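Uncharacterized protein (Desulfotomaculum acetoxidans, PDB 3U4Y) is of unknown function but folds as a seven-bladed beta-propeller of the lactonase family, whose members include sugar-lactone hydrolases. Local coordinates at residues 144-149 / 179-184; 151-156 / 169-174; 189-194 / 224-229. All blocks are in the same frame, centred on the assembly; numbering follows the deposited sequence.

Contact 1 of 3, residues 144-149 / 179-184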
loop_
_atom_site.group_PDB
_atom_site.type_symbol
_atom_site.label_atom_id
_atom_site.label_comp_id
_atom_site.label_asym_id
_atom_site.label_seq_id
_atom_site.Cartn_x
_atom_site.Cartn_y
_atom_site.Cartn_z
ATOM N N LEU A 144 -2.192 11.829 -2.443
ATOM C CA LEU A 144 -3.276 11.590 -3.358
ATOM C C LEU A 144 -4.033 10.394 -2.870
ATOM O O LEU A 144 -3.435 9.437 -2.387
ATOM C CB LEU A 144 -2.727 11.260 -4.745
ATOM C CG LEU A 144 -2.603 12.266 -5.889
ATOM C CD1 LEU A 144 -2.268 13.670 -5.422
ATOM C CD2 LEU A 144 -1.542 11.726 -6.820
ATOM N N ILE A 145 -5.353 10.438 -3.036
ATOM C CA ILE A 145 -6.230 9.352 -2.632
ATOM C C ILE A 145 -7.207 9.115 -3.752
ATOM O O ILE A 145 -7.476 10.017 -4.530
ATOM C CB ILE A 145 -7.043 9.735 -1.386
ATOM C CG1 ILE A 145 -7.874 10.984 -1.688
ATOM C CG2 ILE A 145 -6.133 9.950 -0.184
ATOM C CD1 ILE A 145 -9.032 11.195 -0.777
ATOM N N ASP A 146 -7.741 7.903 -3.827
ATOM C CA ASP A 146 -8.797 7.571 -4.782
ATOM C C ASP A 146 -10.197 7.947 -4.285
ATOM O O ASP A 146 -10.487 7.886 -3.098
ATOM C CB ASP A 146 -8.771 6.077 -5.078
ATOM C CG ASP A 146 -7.446 5.626 -5.627
ATOM O OD1 ASP A 146 -6.919 4.594 -5.162
ATOM O OD2 ASP A 146 -6.927 6.306 -6.528
ATOM N N ARG A 147 -11.063 8.336 -5.209
ATOM C CA ARG A 147 -12.479 8.546 -4.897
ATOM C C ARG A 147 -13.346 7.657 -5.803
ATOM O O ARG A 147 -13.627 8.001 -6.945
ATOM C CB ARG A 147 -12.841 10.019 -5.046
ATOM C CG ARG A 147 -12.156 10.915 -4.027
ATOM C CD ARG A 147 -12.887 12.211 -3.963
ATOM N NE ARG A 147 -14.309 11.919 -3.891
ATOM C CZ ARG A 147 -15.280 12.816 -3.977
ATOM N NH1 ARG A 147 -15.004 14.103 -4.150
ATOM N NH2 ARG A 147 -16.534 12.412 -3.882
ATOM N N SER A 148 -13.759 6.513 -5.276
ATOM C CA SER A 148 -14.192 5.393 -6.103
ATOM C C SER A 148 -15.469 5.651 -6.875
ATOM O O SER A 148 -15.683 5.074 -7.933
ATOM C CB SER A 148 -14.334 4.115 -5.260
ATOM O OG SER A 148 -14.955 4.370 -4.005
ATOM N N SER A 149 -16.332 6.502 -6.341
ATOM C CA SER A 149 -17.599 6.773 -7.005
ATOM C C SER A 149 -17.523 7.975 -7.940
ATOM O O SER A 149 -18.250 8.040 -8.920
ATOM C CB SER A 149 -18.730 6.919 -5.988
ATOM O OG SER A 149 -19.014 5.662 -5.415
ATOM N N PHE A 179 -9.128 2.656 -7.366
ATOM C CA PHE A 179 -9.052 1.854 -6.139
ATOM C C PHE A 179 -7.733 1.949 -5.359
ATOM O O PHE A 179 -7.762 2.146 -4.161
ATOM C CB PHE A 179 -9.394 0.390 -6.435
ATOM C CG PHE A 179 -9.415 -0.494 -5.215
ATOM C CD1 PHE A 179 -10.426 -0.389 -4.282
ATOM C CD2 PHE A 179 -8.433 -1.450 -5.018
ATOM C CE1 PHE A 179 -10.451 -1.215 -3.162
ATOM C CE2 PHE A 179 -8.454 -2.281 -3.896
ATOM C CZ PHE A 179 -9.462 -2.162 -2.967
ATOM N N ASN A 180 -6.589 1.802 -6.025
ATOM C CA ASN A 180 -5.295 1.956 -5.365
ATOM C C ASN A 180 -4.372 2.887 -6.154
ATOM O O ASN A 180 -4.490 2.977 -7.364
ATOM C CB ASN A 180 -4.637 0.590 -5.153
ATOM C CG ASN A 180 -3.605 0.605 -4.032
ATOM O OD1 ASN A 180 -3.444 1.603 -3.310
ATOM N ND2 ASN A 180 -2.913 -0.509 -3.868
ATOM N N ILE A 181 -3.467 3.583 -5.472
ATOM C CA ILE A 181 -2.522 4.484 -6.133
ATOM C C ILE A 181 -1.132 4.101 -5.705
ATOM O O ILE A 181 -0.939 3.614 -4.598
ATOM C CB ILE A 181 -2.665 5.945 -5.686
ATOM C CG1 ILE A 181 -4.100 6.389 -5.615
ATOM C CG2 ILE A 181 -1.982 6.861 -6.627
ATOM C CD1 ILE A 181 -4.207 7.661 -4.847
ATOM N N THR A 182 -0.159 4.356 -6.571
ATOM C CA THR A 182 1.244 4.052 -6.307
ATOM C C THR A 182 2.096 5.045 -7.088
ATOM O O THR A 182 1.840 5.287 -8.265
ATOM C CB THR A 182 1.610 2.624 -6.755
ATOM O OG1 THR A 182 1.009 1.659 -5.881
ATOM C CG2 THR A 182 3.080 2.440 -6.704
ATOM N N PHE A 183 3.088 5.646 -6.434
ATOM C CA PHE A 183 3.976 6.586 -7.114
ATOM C C PHE A 183 5.128 5.849 -7.767
ATOM O O PHE A 183 5.374 4.677 -7.497
ATOM C CB PHE A 183 4.570 7.582 -6.127
ATOM C CG PHE A 183 3.704 8.770 -5.848
ATOM C CD1 PHE A 183 3.722 9.872 -6.682
ATOM C CD2 PHE A 183 2.898 8.808 -4.728
ATOM C CE1 PHE A 183 2.933 10.985 -6.416
ATOM C CE2 PHE A 183 2.113 9.914 -4.466
ATOM C CZ PHE A 183 2.136 11.006 -5.315
ATOM N N THR A 184 5.848 6.547 -8.628
ATOM C CA THR A 184 7.134 6.056 -9.071
ATOM C C THR A 184 8.143 6.478 -8.017
ATOM O O THR A 184 7.955 7.496 -7.357
ATOM C CB THR A 184 7.518 6.651 -10.426
ATOM O OG1 THR A 184 7.316 8.074 -10.399
ATOM C CG2 THR A 184 6.668 6.033 -11.519
#
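Ile181 reaches across from its strand and lays its side chain between Leu144 and Asp146. Both of these residues point from strand 144-147 toward strand 179-183. In Ile181, CG1 is anti to the carbonyl carbon and CG2 anti to the backbone N (chi1 -44°). CD1 then extends to the Leu144 side, where Ile181 CD1 lies 3.9 Å from Leu144 CB. The same methyl also lies against the backbone of Leu144 and Ile145.

The Asp146 and Ile181 side chains pass alongside each other, running opposite ways. The carboxylate of Asp146 therefore lies beside the CG1 branch of Ile181, near the Phe179-Asn180 backbone. No hydrogen bond joins the two segments. The backbone N of Asn180 is near the carboxylate but badly angled for a bond.

Phe183 closes the other end. The Phe183 and Leu144 side chains run roughly perpendicular, with Phe183 CZ 4.0 Å from Leu144 CD2. The strands run nearly antiparallel, at 158°, but their axes stay 6.5 Å apart, so side chains fill the gap. Ala134 of strand 130-135 touches both Ile181 and Phe183, and Val192 packs on Asp146.

The joint is thus mainly apolar, between two successive sheets of the propeller. One carboxylate is buried in it. Such surroundings would probably raise the pKa of Asp146, although neither its protonation nor any catalytic role is established.

Contact 2 of 3, residues 151-156 / 169-174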
loop_
_atom_site.group_PDB
_atom_site.type_symbol
_atom_site.label_atom_id
_atom_site.label_comp_id
_atom_site.label_asym_id
_atom_site.label_seq_id
_atom_site.Cartn_x
_atom_site.Cartn_y
_atom_site.Cartn_z
ATOM N N ASN A 151 -14.884 8.523 -9.698
ATOM C CA ASN A 151 -13.867 8.123 -10.667
ATOM C C ASN A 151 -12.781 9.167 -10.909
ATOM O O ASN A 151 -12.379 9.434 -12.049
ATOM C CB ASN A 151 -14.523 7.743 -11.975
ATOM C CG ASN A 151 -15.630 6.779 -11.779
ATOM O OD1 ASN A 151 -15.432 5.566 -11.782
ATOM N ND2 ASN A 151 -16.815 7.304 -11.580
ATOM N N THR A 152 -12.291 9.713 -9.808
ATOM C CA THR A 152 -11.414 10.855 -9.809
ATOM C C THR A 152 -10.403 10.588 -8.701
ATOM O O THR A 152 -10.679 9.791 -7.809
ATOM C CB THR A 152 -12.233 12.073 -9.428
ATOM O OG1 THR A 152 -11.488 13.257 -9.678
ATOM C CG2 THR A 152 -12.568 12.018 -7.955
ATOM N N VAL A 153 -9.232 11.218 -8.741
ATOM C CA VAL A 153 -8.353 11.196 -7.559
ATOM C C VAL A 153 -8.189 12.604 -6.995
ATOM O O VAL A 153 -8.154 13.575 -7.746
ATOM C CB VAL A 153 -6.960 10.536 -7.792
ATOM C CG1 VAL A 153 -7.034 9.498 -8.878
ATOM C CG2 VAL A 153 -5.954 11.560 -8.141
ATOM N N ARG A 154 -8.117 12.707 -5.668
ATOM C CA ARG A 154 -8.043 14.003 -5.000
ATOM C C ARG A 154 -6.692 14.219 -4.355
ATOM O O ARG A 154 -6.066 13.267 -3.886
ATOM C CB ARG A 154 -9.128 14.111 -3.949
ATOM C CG ARG A 154 -9.278 15.493 -3.369
ATOM C CD ARG A 154 -10.671 15.614 -2.829
ATOM N NE ARG A 154 -10.901 16.780 -1.992
ATOM C CZ ARG A 154 -12.089 17.361 -1.866
ATOM N NH1 ARG A 154 -12.235 18.412 -1.084
ATOM N NH2 ARG A 154 -13.127 16.906 -2.548
ATOM N N ARG A 155 -6.262 15.478 -4.315
ATOM C CA ARG A 155 -4.917 15.825 -3.870
ATOM C C ARG A 155 -4.853 16.492 -2.506
ATOM O O ARG A 155 -5.438 17.551 -2.295
ATOM C CB ARG A 155 -4.261 16.748 -4.889
ATOM C CG ARG A 155 -3.303 17.699 -4.246
ATOM C CD ARG A 155 -2.617 18.632 -5.206
ATOM N NE ARG A 155 -1.556 19.297 -4.462
ATOM C CZ ARG A 155 -1.217 20.572 -4.586
ATOM N NH1 ARG A 155 -1.835 21.359 -5.449
ATOM N NH2 ARG A 155 -0.245 21.052 -3.835
ATOM N N PHE A 156 -4.100 15.890 -1.590
ATOM C CA PHE A 156 -3.914 16.469 -0.261
ATOM C C PHE A 156 -2.487 16.897 0.043
ATOM O O PHE A 156 -1.571 16.682 -0.747
ATOM C CB PHE A 156 -4.381 15.495 0.803
ATOM C CG PHE A 156 -5.853 15.255 0.784
ATOM C CD1 PHE A 156 -6.675 15.846 1.734
ATOM C CD2 PHE A 156 -6.421 14.445 -0.186
ATOM C CE1 PHE A 156 -8.039 15.628 1.727
ATOM C CE2 PHE A 156 -7.786 14.222 -0.206
ATOM C CZ PHE A 156 -8.597 14.818 0.754
ATOM N N GLN A 169 -8.490 19.576 -5.135
ATOM C CA GLN A 169 -8.258 19.422 -6.554
ATOM C C GLN A 169 -8.435 17.951 -6.843
ATOM O O GLN A 169 -7.833 17.116 -6.170
ATOM C CB GLN A 169 -6.850 19.889 -6.939
ATOM C CG GLN A 169 -6.614 21.393 -6.742
ATOM C CD GLN A 169 -5.232 21.889 -7.199
ATOM O OE1 GLN A 169 -4.271 21.119 -7.334
ATOM N NE2 GLN A 169 -5.134 23.194 -7.431
ATOM N N GLU A 170 -9.295 17.634 -7.808
ATOM C CA GLU A 170 -9.509 16.257 -8.252
ATOM C C GLU A 170 -9.163 16.094 -9.730
ATOM O O GLU A 170 -9.193 17.064 -10.482
ATOM C CB GLU A 170 -10.954 15.828 -8.009
ATOM C CG GLU A 170 -11.451 16.049 -6.597
ATOM C CD GLU A 170 -12.851 15.509 -6.391
ATOM O OE1 GLU A 170 -13.343 14.795 -7.292
ATOM O OE2 GLU A 170 -13.462 15.804 -5.337
ATOM N N PHE A 171 -8.844 14.867 -10.133
ATOM C CA PHE A 171 -8.320 14.577 -11.466
ATOM C C PHE A 171 -8.847 13.249 -11.967
ATOM O O PHE A 171 -8.898 12.280 -11.207
ATOM C CB PHE A 171 -6.789 14.485 -11.433
ATOM C CG PHE A 171 -6.133 15.610 -10.713
ATOM C CD1 PHE A 171 -5.998 16.841 -11.311
ATOM C CD2 PHE A 171 -5.645 15.438 -9.432
ATOM C CE1 PHE A 171 -5.392 17.882 -10.634
ATOM C CE2 PHE A 171 -5.034 16.479 -8.756
ATOM C CZ PHE A 171 -4.909 17.695 -9.354
ATOM N N ILE A 172 -9.201 13.179 -13.249
ATOM C CA ILE A 172 -9.738 11.936 -13.796
ATOM C C ILE A 172 -8.758 10.817 -13.511
ATOM O O ILE A 172 -7.548 11.047 -13.523
ATOM C CB ILE A 172 -9.962 11.994 -15.319
ATOM C CG1 ILE A 172 -10.726 13.248 -15.703
ATOM C CG2 ILE A 172 -10.759 10.778 -15.769
ATOM C CD1 ILE A 172 -12.076 13.302 -15.070
ATOM N N SER A 173 -9.268 9.610 -13.274
ATOM C CA SER A 173 -8.410 8.465 -12.955
ATOM C C SER A 173 -8.087 7.621 -14.180
ATOM O O SER A 173 -7.350 6.645 -14.093
ATOM C CB SER A 173 -9.026 7.586 -11.842
ATOM O OG SER A 173 -10.162 6.833 -12.269
ATOM N N GLY A 174 -8.646 7.991 -15.322
ATOM C CA GLY A 174 -8.469 7.184 -16.509
ATOM C C GLY A 174 -9.682 6.323 -16.755
ATOM O O GLY A 174 -10.519 6.646 -17.594
#
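Three backbone hydrogen bonds join the strands, and a weak fourth runs from Ser173 N to Asn151 O. Val153 and Phe171 form a hydrogen-bonded pair: Val153 N gives to Phe171 O at 2.7 Å, and Phe171 N gives back to Val153 O at 2.8 Å. Farther along, Arg155 N meets Gln169 O at 2.9 Å, nearly along the C=O axis.

Polar pairs add to this on both faces. On the face of Arg154 and Glu170, the extended Arg154 chain crosses Glu170 obliquely. Arg154 NH2 forms a salt bridge to Glu170 OE2 at 3.0 Å; the hydrogen bond within it is bent and weak. The guanidinium and carboxylate planes are 42° apart. Glu170 OE1 lies beside the Thr152 side chain. The other face is mixed. Arg155 and Gln169 run abreast in one direction, and Arg155 NH1 bonds Gln169 OE1 at 3.1 Å. The oxygen lies in the guanidinium plane, but the donor stands above the amide plane. Phe171 lies on the same face, its ring edge against Arg155 CB and its CD2 4.1 Å from Val153 CG2.

A second shell fixes the charges. Arg147 also grips Glu170 OE2, Asp166 takes Arg154 NH1, and Glu209 takes Arg155 NH1. A G1 beta bulge sets Asn151 and Thr152 opposite Arg147, where the strand starts.

The pair is the outer hairpin of its four-stranded blade. Strand 152-158 lies between strands 142-147 and 164-172, and strand 164-172 is the last of the four, at the blade's outer side. Val153 and Ser173 pack on Val192 of the next blade.

Contact 3 of 3, residues 189-194 / 224-229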
loop_
_atom_site.group_PDB
_atom_site.type_symbol
_atom_site.label_atom_id
_atom_site.label_comp_id
_atom_site.label_asym_id
_atom_site.label_seq_id
_atom_site.Cartn_x
_atom_site.Cartn_y
_atom_site.Cartn_z
ATOM N N PHE A 189 5.496 10.435 -11.478
ATOM C CA PHE A 189 4.257 9.878 -11.971
ATOM C C PHE A 189 3.560 9.123 -10.861
ATOM O O PHE A 189 4.202 8.631 -9.937
ATOM C CB PHE A 189 4.520 8.928 -13.132
ATOM C CG PHE A 189 5.285 9.545 -14.234
ATOM C CD1 PHE A 189 4.648 10.329 -15.173
ATOM C CD2 PHE A 189 6.648 9.356 -14.335
ATOM C CE1 PHE A 189 5.357 10.912 -16.202
ATOM C CE2 PHE A 189 7.367 9.937 -15.368
ATOM C CZ PHE A 189 6.721 10.715 -16.299
ATOM N N ALA A 190 2.241 9.036 -10.964
ATOM C CA ALA A 190 1.467 8.176 -10.086
ATOM C C ALA A 190 0.654 7.250 -10.954
ATOM O O ALA A 190 0.288 7.615 -12.059
ATOM C CB ALA A 190 0.569 9.005 -9.205
ATOM N N PHE A 191 0.378 6.051 -10.465
ATOM C CA PHE A 191 -0.505 5.131 -11.178
ATOM C C PHE A 191 -1.787 4.795 -10.413
ATOM O O PHE A 191 -1.721 4.297 -9.291
ATOM C CB PHE A 191 0.218 3.833 -11.453
ATOM C CG PHE A 191 1.523 3.991 -12.167
ATOM C CD1 PHE A 191 1.559 4.358 -13.507
ATOM C CD2 PHE A 191 2.710 3.693 -11.529
ATOM C CE1 PHE A 191 2.757 4.469 -14.195
ATOM C CE2 PHE A 191 3.925 3.796 -12.201
ATOM C CZ PHE A 191 3.946 4.189 -13.541
ATOM N N VAL A 192 -2.946 5.046 -11.024
ATOM C CA VAL A 192 -4.226 4.678 -10.413
ATOM C C VAL A 192 -4.820 3.407 -10.996
ATOM O O VAL A 192 -5.057 3.322 -12.194
ATOM C CB VAL A 192 -5.273 5.758 -10.551
ATOM C CG1 VAL A 192 -6.445 5.433 -9.658
ATOM C CG2 VAL A 192 -4.705 7.078 -10.176
ATOM N N ALA A 193 -5.045 2.412 -10.146
ATOM C CA ALA A 193 -5.730 1.200 -10.553
ATOM C C ALA A 193 -7.226 1.477 -10.612
ATOM O O ALA A 193 -7.843 1.868 -9.616
ATOM C CB ALA A 193 -5.450 0.092 -9.580
ATOM N N ASN A 194 -7.795 1.291 -11.797
ATOM C CA ASN A 194 -9.208 1.489 -12.016
ATOM C C ASN A 194 -9.843 0.125 -12.049
ATOM O O ASN A 194 -9.589 -0.679 -12.945
ATOM C CB ASN A 194 -9.417 2.212 -13.323
ATOM C CG ASN A 194 -8.802 3.604 -13.325
ATOM O OD1 ASN A 194 -9.117 4.445 -12.480
ATOM N ND2 ASN A 194 -7.942 3.858 -14.295
ATOM N N GLY A 224 -5.845 -4.738 -8.616
ATOM C CA GLY A 224 -5.817 -4.349 -7.221
ATOM C C GLY A 224 -4.673 -3.442 -6.808
ATOM O O GLY A 224 -4.882 -2.293 -6.419
ATOM N N THR A 225 -3.456 -3.961 -6.877
ATOM C CA THR A 225 -2.324 -3.253 -6.300
ATOM C C THR A 225 -1.164 -3.145 -7.282
ATOM O O THR A 225 -0.899 -4.064 -8.058
ATOM C CB THR A 225 -1.895 -3.868 -4.913
ATOM O OG1 THR A 225 -0.637 -4.549 -5.023
ATOM C CG2 THR A 225 -2.988 -4.825 -4.364
ATOM N N ILE A 226 -0.489 -1.999 -7.232
ATOM C CA ILE A 226 0.583 -1.663 -8.158
ATOM C C ILE A 226 1.914 -1.673 -7.442
ATOM O O ILE A 226 2.134 -0.862 -6.539
ATOM C CB ILE A 226 0.425 -0.216 -8.708
ATOM C CG1 ILE A 226 -1.021 0.093 -9.100
ATOM C CG2 ILE A 226 1.353 0.013 -9.870
ATOM C CD1 ILE A 226 -1.737 -1.067 -9.699
ATOM N N VAL A 227 2.810 -2.574 -7.833
ATOM C CA VAL A 227 4.180 -2.527 -7.330
ATOM C C VAL A 227 5.074 -1.998 -8.428
ATOM O O VAL A 227 4.992 -2.458 -9.567
ATOM C CB VAL A 227 4.740 -3.915 -7.006
ATOM C CG1 VAL A 227 6.132 -3.779 -6.382
ATOM C CG2 VAL A 227 3.809 -4.692 -6.121
ATOM N N VAL A 228 5.948 -1.056 -8.100
ATOM C CA VAL A 228 6.921 -0.618 -9.097
ATOM C C VAL A 228 8.388 -0.681 -8.642
ATOM O O VAL A 228 8.768 -0.108 -7.623
ATOM C CB VAL A 228 6.547 0.759 -9.751
ATOM C CG1 VAL A 228 5.327 1.414 -9.066
ATOM C CG2 VAL A 228 7.763 1.697 -9.830
ATOM N N SER A 229 9.187 -1.414 -9.412
ATOM C CA SER A 229 10.623 -1.582 -9.217
ATOM C C SER A 229 11.393 -0.257 -8.990
ATOM O O SER A 229 10.987 0.795 -9.479
ATOM C CB SER A 229 11.171 -2.271 -10.451
ATOM O OG SER A 229 11.099 -1.388 -11.558
#
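Strand 189-194 and strand 226-228 run roughly antiparallel, at 153°, with their axes 9.0 Å apart at closest approach. That is too far for strands paired in one sheet, and no hydrogen bond crosses between the two segments. The closest pair of CA atoms is Ala193 and Gly224, 6.5 Å apart. The segments are therefore nearest at this end, and larger side chains bridge the distance farther along.

Phe191 and Ala193 point toward the opposite segment. Ile226 and Val228 point back at them. At the near end, the single methyl of Ala193 is enough: Ala193 CB lies 3.9 Å from Ile226 CD1. The same CB is 4.0 Å from Gly224 O, so it rests beside a carbonyl as well as a methyl.

Ile226 serves both partners with its two branches. CG1 is anti to the carbonyl carbon and carries CD1 to Ala193. CG2 is anti to the backbone N and approaches the ring of Phe191, with Ile226 CG2 4.3 Å from Phe191 CD2.

Phe191 has CG anti to its carbonyl carbon (chi1 -54°). The ring is carried along the gap toward Val228, and the two side chains cross obliquely. Val228 CG1 comes to the ring edge, near its plane, 4.2 Å from Phe191 CE2. Phe248 makes an edge-to-face contact with the same ring, and Ile200 and Ile202 of strand 199-204 also touch it.

Strand 189-194 is the second strand of its four-stranded sheet, and strand 226-228 is the first of the next. Between them the side chains form an apolar seam. Such hydrophobic packing of one blade's sheet against the following one is characteristic of the beta-propeller fold.

Contacts 1 and 3 are buried seams between successive blades, each set between the second strand of one sheet and the first strand of the next. Strands 178-183 and 189-194 are neighbours in one sheet, so that blade takes part in both seams. Contact 3 is apolar, while contact 1 also encloses a carboxylate. Contact 2 lies within a blade and farther out: its centre is about 18 Å from the chain centre, against about 10 Å for the centres of contacts 1 and 3. It is partly exposed, and backbone bonds and charged pairs hold it. A probable backbone hydrogen bond between Ile145 and Arg154 ties contact 1 to contact 2. Ser173, hydrogen-bonded to Asn194, ties contact 2 to contact 3.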